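Side-chain contacts in farnesyltransferase, putative (Trypanosoma cruzi, PDB 3WCA), which probably catalyses the condensation of two farnesyl diphosphate molecules into squalene, an early step on the route to lanosterol: residues L28-C31 / Y32-Q36; C58-Y61 / L62-A66; D356-R359 / A360-H364. The protein carries 1 engineered substitution. All coordinates share one frame; numbering follows the deposited sequence.

Interactions 1 and 2 belong together. Their centres are about 10 Å apart, and helix 26-38 rests against helix 51-72 through them: Cys31 SG meets Ile59 CD1 at 3.2 Å, and Leu35 CD1 meets Tyr61 CD2, also at 3.2 Å. Interaction 2 is the one that reaches the active site. The Tyr61 side chain lies about 3 Å from the bound farnesyl thiodiphosphate and the Arg65 side chain about 8 Å from a magnesium ion, whereas the side chain of Leu35, which touches Tyr61, is about 7 Å from the ligand. Interaction 3, near the C-terminus, stands apart on the opposite side of the chain's centre, its own centre about 34 Å from that of interaction 2 and about 38 Å from that of interaction 1.

Interaction 1. Residues L28-C31 / Y32-Q36; sequences LRFC and YDILQ
Phe30 and Ile34, one turn apart on helix 26-38, make the tight side of this contact. Their side chains run alongside each other in the same direction. Ile34 CB lies over one face of the phenyl ring, 4.0 Å from Phe30 CE2, while Ile34 CD1 comes equally near to Phe30 CZ. The CG of Phe30 is anti to the backbone N (chi1 168°), which swings the ring forward along the helix toward Ile34. Beneath the pair, Ile34 N donates to Phe30 O at 2.6 Å, a short helical bond. The CG2 branch of Ile34 is pressed down onto the backbone, 3.1 Å from Cys31 O. This face is buried. Phe30 stacks on His116, Ile34 touches Leu110, and Cys31 faces helix 51-72. The helix is one element of the all-helical fold shared by squalene and phytoene synthases. Round the helix the fit slackens. Tyr32 turns back toward Leu28, meeting it mostly at the main chain: its CD2 is 3.3 Å from Leu28 O, approached obliquely, and the side chains barely graze, Leu28 CD2 to Tyr32 CE2 being 4.4 Å. What fixes the far end of the phenol is its hydroxyl, hydrogen-bonded to Asp55 of helix 51-72. Arg29 and Asp33 occupy the solvent side. Although opposite in charge, they do not pair, with Arg29 NH1 6.3 Å from Asp33 OD1. The Asp33 carboxylate folds back over its own turn, leaving OD1 3.0 Å from Arg29 O, two acceptors that cannot bond to each other, and the arginine's NE makes a weak, long ion pair with Asp25.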
loop_
_atom_site.group_PDB
_atom_site.type_symbol
_atom_site.label_atom_id
_atom_site.label_comp_id
_atom_site.label_asym_id
_atom_site.label_seq_id
_atom_site.Cartn_x
_atom_site.Cartn_y
_atom_site.Cartn_z
ATOM N N LEU A 28 -2.600 12.723 21.020
ATOM C CA LEU A 28 -1.548 12.228 20.144
ATOM C C LEU A 28 -1.069 10.867 20.625
ATOM O O LEU A 28 -0.853 9.962 19.824
ATOM C CB LEU A 28 -0.369 13.200 20.095
ATOM C CG LEU A 28 -0.443 14.286 19.023
ATOM C CD1 LEU A 28 0.853 15.087 19.012
ATOM C CD2 LEU A 28 -0.672 13.641 17.663
ATOM N N ARG A 29 -0.916 10.714 21.936
ATOM C CA ARG A 29 -0.456 9.442 22.482
ATOM C C ARG A 29 -1.394 8.296 22.126
ATOM O O ARG A 29 -0.944 7.200 21.790
ATOM C CB ARG A 29 -0.284 9.539 24.002
ATOM C CG ARG A 29 0.975 10.304 24.410
ATOM C CD ARG A 29 1.140 10.368 25.927
ATOM N NE ARG A 29 2.389 11.031 26.302
ATOM C CZ ARG A 29 3.596 10.478 26.200
ATOM N NH1 ARG A 29 3.732 9.239 25.739
ATOM N NH2 ARG A 29 4.672 11.170 26.544
ATOM N N PHE A 30 -2.699 8.546 22.198
ATOM C CA PHE A 30 -3.670 7.523 21.857
ATOM C C PHE A 30 -3.473 7.183 20.386
ATOM O O PHE A 30 -3.440 6.013 19.998
ATOM C CB PHE A 30 -5.092 8.033 22.062
ATOM C CG PHE A 30 -6.144 7.132 21.470
ATOM C CD1 PHE A 30 -6.663 6.070 22.201
ATOM C CD2 PHE A 30 -6.581 7.323 20.161
ATOM C CE1 PHE A 30 -7.600 5.213 21.639
ATOM C CE2 PHE A 30 -7.517 6.470 19.588
ATOM C CZ PHE A 30 -8.027 5.416 20.323
ATOM N N CYS A 31 -3.357 8.223 19.567
ATOM C CA CYS A 31 -3.160 8.049 18.135
ATOM C C CYS A 31 -2.002 7.098 17.848
ATOM O O CYS A 31 -2.152 6.127 17.108
ATOM C CB CYS A 31 -2.895 9.401 17.473
ATOM S SG CYS A 31 -4.366 10.430 17.261
ATOM N N TYR A 32 -0.847 7.384 18.437
ATOM C CA TYR A 32 0.326 6.550 18.236
ATOM C C TYR A 32 0.125 5.175 18.847
ATOM O O TYR A 32 0.693 4.192 18.375
ATOM C CB TYR A 32 1.563 7.227 18.830
ATOM C CG TYR A 32 2.145 8.312 17.949
ATOM C CD1 TYR A 32 2.765 7.999 16.737
ATOM C CD2 TYR A 32 2.073 9.653 18.321
ATOM C CE1 TYR A 32 3.296 8.993 15.918
ATOM C CE2 TYR A 32 2.605 10.655 17.508
ATOM C CZ TYR A 32 3.212 10.320 16.310
ATOM O OH TYR A 32 3.734 11.312 15.513
ATOM N N ASP A 33 -0.692 5.102 19.893
ATOM C CA ASP A 33 -0.975 3.830 20.546
ATOM C C ASP A 33 -1.916 2.985 19.704
ATOM O O ASP A 33 -1.745 1.772 19.593
ATOM C CB ASP A 33 -1.601 4.061 21.920
ATOM C CG ASP A 33 -0.574 4.109 23.029
ATOM O OD1 ASP A 33 0.495 4.732 22.833
ATOM O OD2 ASP A 33 -0.844 3.529 24.104
ATOM N N ILE A 34 -2.917 3.619 19.106
ATOM C CA ILE A 34 -3.851 2.863 18.297
ATOM C C ILE A 34 -3.130 2.466 17.015
ATOM O O ILE A 34 -3.332 1.379 16.490
ATOM C CB ILE A 34 -5.139 3.692 18.006
ATOM C CG1 ILE A 34 -6.278 2.752 17.618
ATOM C CG2 ILE A 34 -4.898 4.705 16.918
ATOM C CD1 ILE A 34 -6.797 1.920 18.783
ATOM N N LEU A 35 -2.260 3.347 16.533
ATOM C CA LEU A 35 -1.487 3.083 15.327
ATOM C C LEU A 35 -0.684 1.797 15.491
ATOM O O LEU A 35 -0.648 0.948 14.604
ATOM C CB LEU A 35 -0.527 4.240 15.065
ATOM C CG LEU A 35 0.520 3.988 13.986
ATOM C CD1 LEU A 35 -0.175 3.834 12.657
ATOM C CD2 LEU A 35 1.514 5.127 13.938
ATOM N N GLN A 36 -0.033 1.667 16.638
ATOM C CA GLN A 36 0.780 0.498 16.933
ATOM C C GLN A 36 -0.022 -0.800 16.988
ATOM O O GLN A 36 0.483 -1.865 16.635
ATOM C CB GLN A 36 1.512 0.723 18.256
ATOM C CG GLN A 36 1.992 -0.536 18.949
ATOM C CD GLN A 36 2.891 -0.212 20.120
ATOM O OE1 GLN A 36 4.054 0.166 19.936
ATOM N NE2 GLN A 36 2.357 -0.334 21.334
#

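Interaction 2. Residues C58-Y61 / L62-A66; sequences CIFY and LVLRA
Tyr61 and Arg65 lie side by side on helix 51-72 and point the same way, with the planes of the phenol ring and the guanidinium only 14° apart. The two flat groups are not stacked: the guanidinium lies beyond the hydroxyl, and it is the aliphatic part of the arginine that follows the tyrosine, CB at 4.1 Å from Tyr61 CE2 and CD at 3.9 Å from Tyr61 OH. A bend at chi2 (58°) carries the Arg65 chain past the hydroxyl, and its NH2 ends in a salt bridge to Glu107. Leu62 slants across nearer the base of the ring, its CD2 4.0 Å from Tyr61 CD2, while its CD1 reaches back to Cys58 SG at 4.1 Å. On a further face of the helix Leu64 slants against Phe60 in an off-centre CH-pi contact, CD1 being 4.1 Å from the ring centroid and 30° off its normal. This helix carries the aspartate-rich DxxED sequence whose Asp68, Glu71 and Asp72 bind magnesium, and Tyr61, one of the residues of the farnesyl thiodiphosphate pocket, touches the ligand itself. The tyrosine ring also stacks on Phe42. Around the helix, Ile59, Tyr61 and Leu62 face helix 26-38, Phe60, Val63 and Leu64 turn to helix 126-147, and Leu62 with Arg65 meets Leu110 of helix 105-112.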
loop_
_atom_site.group_PDB
_atom_site.type_symbol
_atom_site.label_atom_id
_atom_site.label_comp_id
_atom_site.label_asym_id
_atom_site.label_seq_id
_atom_site.Cartn_x
_atom_site.Cartn_y
_atom_site.Cartn_z
ATOM N N CYS A 58 0.904 10.383 11.083
ATOM C CA CYS A 58 0.213 9.433 11.949
ATOM C C CYS A 58 -1.303 9.648 11.961
ATOM O O CYS A 58 -2.081 8.689 11.947
ATOM C CB CYS A 58 0.731 9.526 13.378
ATOM S SG CYS A 58 -0.267 8.577 14.515
ATOM N N ILE A 59 -1.716 10.911 12.004
ATOM C CA ILE A 59 -3.136 11.251 12.013
ATOM C C ILE A 59 -3.754 10.949 10.650
ATOM O O ILE A 59 -4.896 10.496 10.559
ATOM C CB ILE A 59 -3.342 12.743 12.343
ATOM C CG1 ILE A 59 -2.739 13.049 13.707
ATOM C CG2 ILE A 59 -4.834 13.090 12.317
ATOM C CD1 ILE A 59 -3.179 12.071 14.789
ATOM N N PHE A 60 -2.986 11.235 9.602
ATOM C CA PHE A 60 -3.387 10.988 8.226
ATOM C C PHE A 60 -3.710 9.504 8.055
ATOM O O PHE A 60 -4.747 9.132 7.492
ATOM C CB PHE A 60 -2.235 11.381 7.300
ATOM C CG PHE A 60 -2.467 11.055 5.855
ATOM C CD1 PHE A 60 -3.716 11.267 5.267
ATOM C CD2 PHE A 60 -1.402 10.640 5.048
ATOM C CE1 PHE A 60 -3.900 11.082 3.887
ATOM C CE2 PHE A 60 -1.573 10.453 3.675
ATOM C CZ PHE A 60 -2.832 10.680 3.089
ATOM N N TYR A 61 -2.806 8.666 8.555
ATOM C CA TYR A 61 -2.958 7.223 8.482
ATOM C C TYR A 61 -4.172 6.720 9.249
ATOM O O TYR A 61 -4.867 5.821 8.788
ATOM C CB TYR A 61 -1.701 6.535 9.021
ATOM C CG TYR A 61 -1.850 5.039 9.177
ATOM C CD1 TYR A 61 -1.532 4.168 8.136
ATOM C CD2 TYR A 61 -2.360 4.499 10.359
ATOM C CE1 TYR A 61 -1.719 2.788 8.266
ATOM C CE2 TYR A 61 -2.557 3.128 10.500
ATOM C CZ TYR A 61 -2.238 2.278 9.453
ATOM O OH TYR A 61 -2.470 0.926 9.602
ATOM N N LEU A 62 -4.433 7.279 10.422
ATOM C CA LEU A 62 -5.570 6.812 11.203
ATOM C C LEU A 62 -6.902 7.200 10.562
ATOM O O LEU A 62 -7.873 6.443 10.613
ATOM C CB LEU A 62 -5.474 7.329 12.633
ATOM C CG LEU A 62 -4.328 6.706 13.450
ATOM C CD1 LEU A 62 -4.211 7.404 14.812
ATOM C CD2 LEU A 62 -4.594 5.216 13.643
ATOM N N VAL A 63 -6.949 8.376 9.949
ATOM C CA VAL A 63 -8.165 8.805 9.277
ATOM C C VAL A 63 -8.502 7.782 8.183
ATOM O O VAL A 63 -9.618 7.264 8.135
ATOM C CB VAL A 63 -7.990 10.205 8.636
ATOM C CG1 VAL A 63 -9.118 10.478 7.652
ATOM C CG2 VAL A 63 -7.972 11.272 9.723
ATOM N N LEU A 64 -7.524 7.478 7.330
ATOM C CA LEU A 64 -7.720 6.530 6.237
ATOM C C LEU A 64 -7.995 5.136 6.776
ATOM O O LEU A 64 -8.745 4.353 6.179
ATOM C CB LEU A 64 -6.484 6.497 5.324
ATOM C CG LEU A 64 -6.069 7.828 4.686
ATOM C CD1 LEU A 64 -4.991 7.570 3.637
ATOM C CD2 LEU A 64 -7.286 8.503 4.036
ATOM N N ARG A 65 -7.383 4.830 7.912
ATOM C CA ARG A 65 -7.559 3.534 8.535
ATOM C C ARG A 65 -9.004 3.397 8.996
ATOM O O ARG A 65 -9.576 2.305 8.975
ATOM C CB ARG A 65 -6.620 3.399 9.722
ATOM C CG ARG A 65 -6.697 2.056 10.381
ATOM C CD ARG A 65 -6.383 0.948 9.393
ATOM N NE ARG A 65 -6.563 -0.349 10.029
ATOM C CZ ARG A 65 -6.131 -1.496 9.525
ATOM N NH1 ARG A 65 -5.486 -1.513 8.362
ATOM N NH2 ARG A 65 -6.337 -2.622 10.196
ATOM N N ALA A 66 -9.584 4.504 9.437
ATOM C CA ALA A 66 -10.978 4.499 9.861
ATOM C C ALA A 66 -11.831 4.178 8.624
ATOM O O ALA A 66 -12.696 3.301 8.679
ATOM C CB ALA A 66 -11.361 5.865 10.435
#

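Interaction 3. Residues D356-R359 / A360-H364; sequences DAIR and AMESH
Met361 curls back over Ala357, one turn earlier on helix 347-362. Its CB starts 3.4 Å from Ile358 O, and CG, anti to the carbonyl carbon (chi1 -75°), drops beside Ala357 O at the same 3.4 Å. SD passes 3.7 Å from Ala357 O, with Ile358 CA next. A bend at chi3 then turns CE back over Ala357, 3.4 Å from Ala357 O and 3.8 Å from Ala357 CB. The side chain follows the preceding turn, which Met361 N also joins by its hydrogen bond to Ala357 O. Ile358 and Glu362 form a second pair spaced four residues apart. They run alongside each other, and Ile358 CG2 packs 3.8 Å from Glu362 CD, a methyl against a carboxylate carbon. On the exposed side Arg359 makes a long salt bridge to Asp356, NH1 to OD1 being 3.7 Å. Away from the active site, these i to i+4 pairs on the last helix of the chain face helices 261-269 and 322-338. Ala357 and Met361 both rest on Val261 of helix 261-269, while helix 322-338 also packs here, offering Leu334 to Ile358, Thr333 to Met361 and Lys330 to Glu362.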
loop_
_atom_site.group_PDB
_atom_site.type_symbol
_atom_site.label_atom_id
_atom_site.label_comp_id
_atom_site.label_asym_id
_atom_site.label_seq_id
_atom_site.Cartn_x
_atom_site.Cartn_y
_atom_site.Cartn_z
ATOM N N ASP A 356 14.407 -3.237 -17.291
ATOM C CA ASP A 356 13.969 -1.850 -17.144
ATOM C C ASP A 356 14.231 -1.375 -15.719
ATOM O O ASP A 356 14.687 -0.255 -15.508
ATOM C CB ASP A 356 12.476 -1.700 -17.421
ATOM C CG ASP A 356 12.170 -1.629 -18.885
ATOM O OD1 ASP A 356 13.004 -1.056 -19.619
ATOM O OD2 ASP A 356 11.099 -2.129 -19.296
ATOM N N ALA A 357 13.925 -2.237 -14.748
ATOM C CA ALA A 357 14.116 -1.917 -13.340
ATOM C C ALA A 357 15.595 -1.724 -13.008
ATOM O O ALA A 357 15.984 -0.706 -12.451
ATOM C CB ALA A 357 13.523 -3.032 -12.468
ATOM N N ILE A 358 16.410 -2.712 -13.351
ATOM C CA ILE A 358 17.841 -2.652 -13.091
ATOM C C ILE A 358 18.465 -1.483 -13.836
ATOM O O ILE A 358 19.370 -0.819 -13.338
ATOM C CB ILE A 358 18.520 -3.968 -13.523
ATOM C CG1 ILE A 358 17.998 -5.110 -12.649
ATOM C CG2 ILE A 358 20.037 -3.850 -13.417
ATOM C CD1 ILE A 358 18.552 -6.455 -13.017
ATOM N N ARG A 359 17.967 -1.229 -15.033
ATOM C CA ARG A 359 18.486 -0.140 -15.835
ATOM C C ARG A 359 18.206 1.171 -15.121
ATOM O O ARG A 359 19.078 2.032 -15.015
ATOM C CB ARG A 359 17.826 -0.160 -17.214
ATOM C CG ARG A 359 18.366 0.858 -18.185
ATOM C CD ARG A 359 17.905 0.544 -19.600
ATOM N NE ARG A 359 18.510 -0.682 -20.119
ATOM C CZ ARG A 359 17.865 -1.835 -20.274
ATOM N NH1 ARG A 359 16.580 -1.929 -19.951
ATOM N NH2 ARG A 359 18.506 -2.894 -20.756
ATOM N N ALA A 360 16.986 1.307 -14.613
ATOM C CA ALA A 360 16.574 2.507 -13.906
ATOM C C ALA A 360 17.426 2.712 -12.659
ATOM O O ALA A 360 17.699 3.839 -12.261
ATOM C CB ALA A 360 15.105 2.398 -13.529
ATOM N N MET A 361 17.840 1.611 -12.044
ATOM C CA MET A 361 18.673 1.659 -10.846
ATOM C C MET A 361 20.090 2.113 -11.193
ATOM O O MET A 361 20.604 3.068 -10.602
ATOM C CB MET A 361 18.716 0.279 -10.187
ATOM C CG MET A 361 17.446 -0.096 -9.432
ATOM S SD MET A 361 17.237 -1.873 -9.216
ATOM C CE MET A 361 15.464 -2.027 -9.409
ATOM N N GLU A 362 20.719 1.426 -12.146
ATOM C CA GLU A 362 22.076 1.765 -12.563
ATOM C C GLU A 362 22.081 3.198 -13.084
ATOM O O GLU A 362 23.109 3.871 -13.086
ATOM C CB GLU A 362 22.563 0.789 -13.646
ATOM C CG GLU A 362 22.535 -0.672 -13.197
ATOM C CD GLU A 362 23.082 -1.650 -14.235
ATOM O OE1 GLU A 362 22.709 -1.546 -15.425
ATOM O OE2 GLU A 362 23.875 -2.539 -13.850
ATOM N N SER A 363 20.911 3.662 -13.505
ATOM C CA SER A 363 20.752 5.015 -14.021
ATOM C C SER A 363 21.038 6.062 -12.943
ATOM O O SER A 363 21.155 7.250 -13.238
ATOM C CB SER A 363 19.329 5.190 -14.565
ATOM O OG SER A 363 19.082 6.524 -14.973
ATOM N N HIS A 364 21.148 5.626 -11.691
ATOM C CA HIS A 364 21.417 6.543 -10.583
ATOM C C HIS A 364 22.643 6.127 -9.771
ATOM O O HIS A 364 22.908 6.697 -8.713
ATOM C CB HIS A 364 20.200 6.631 -9.653
ATOM C CG HIS A 364 19.010 7.305 -10.265
ATOM N ND1 HIS A 364 18.909 8.674 -10.390
ATOM C CD2 HIS A 364 17.867 6.797 -10.786
ATOM C CE1 HIS A 364 17.756 8.981 -10.960
ATOM N NE2 HIS A 364 17.105 7.860 -11.211
#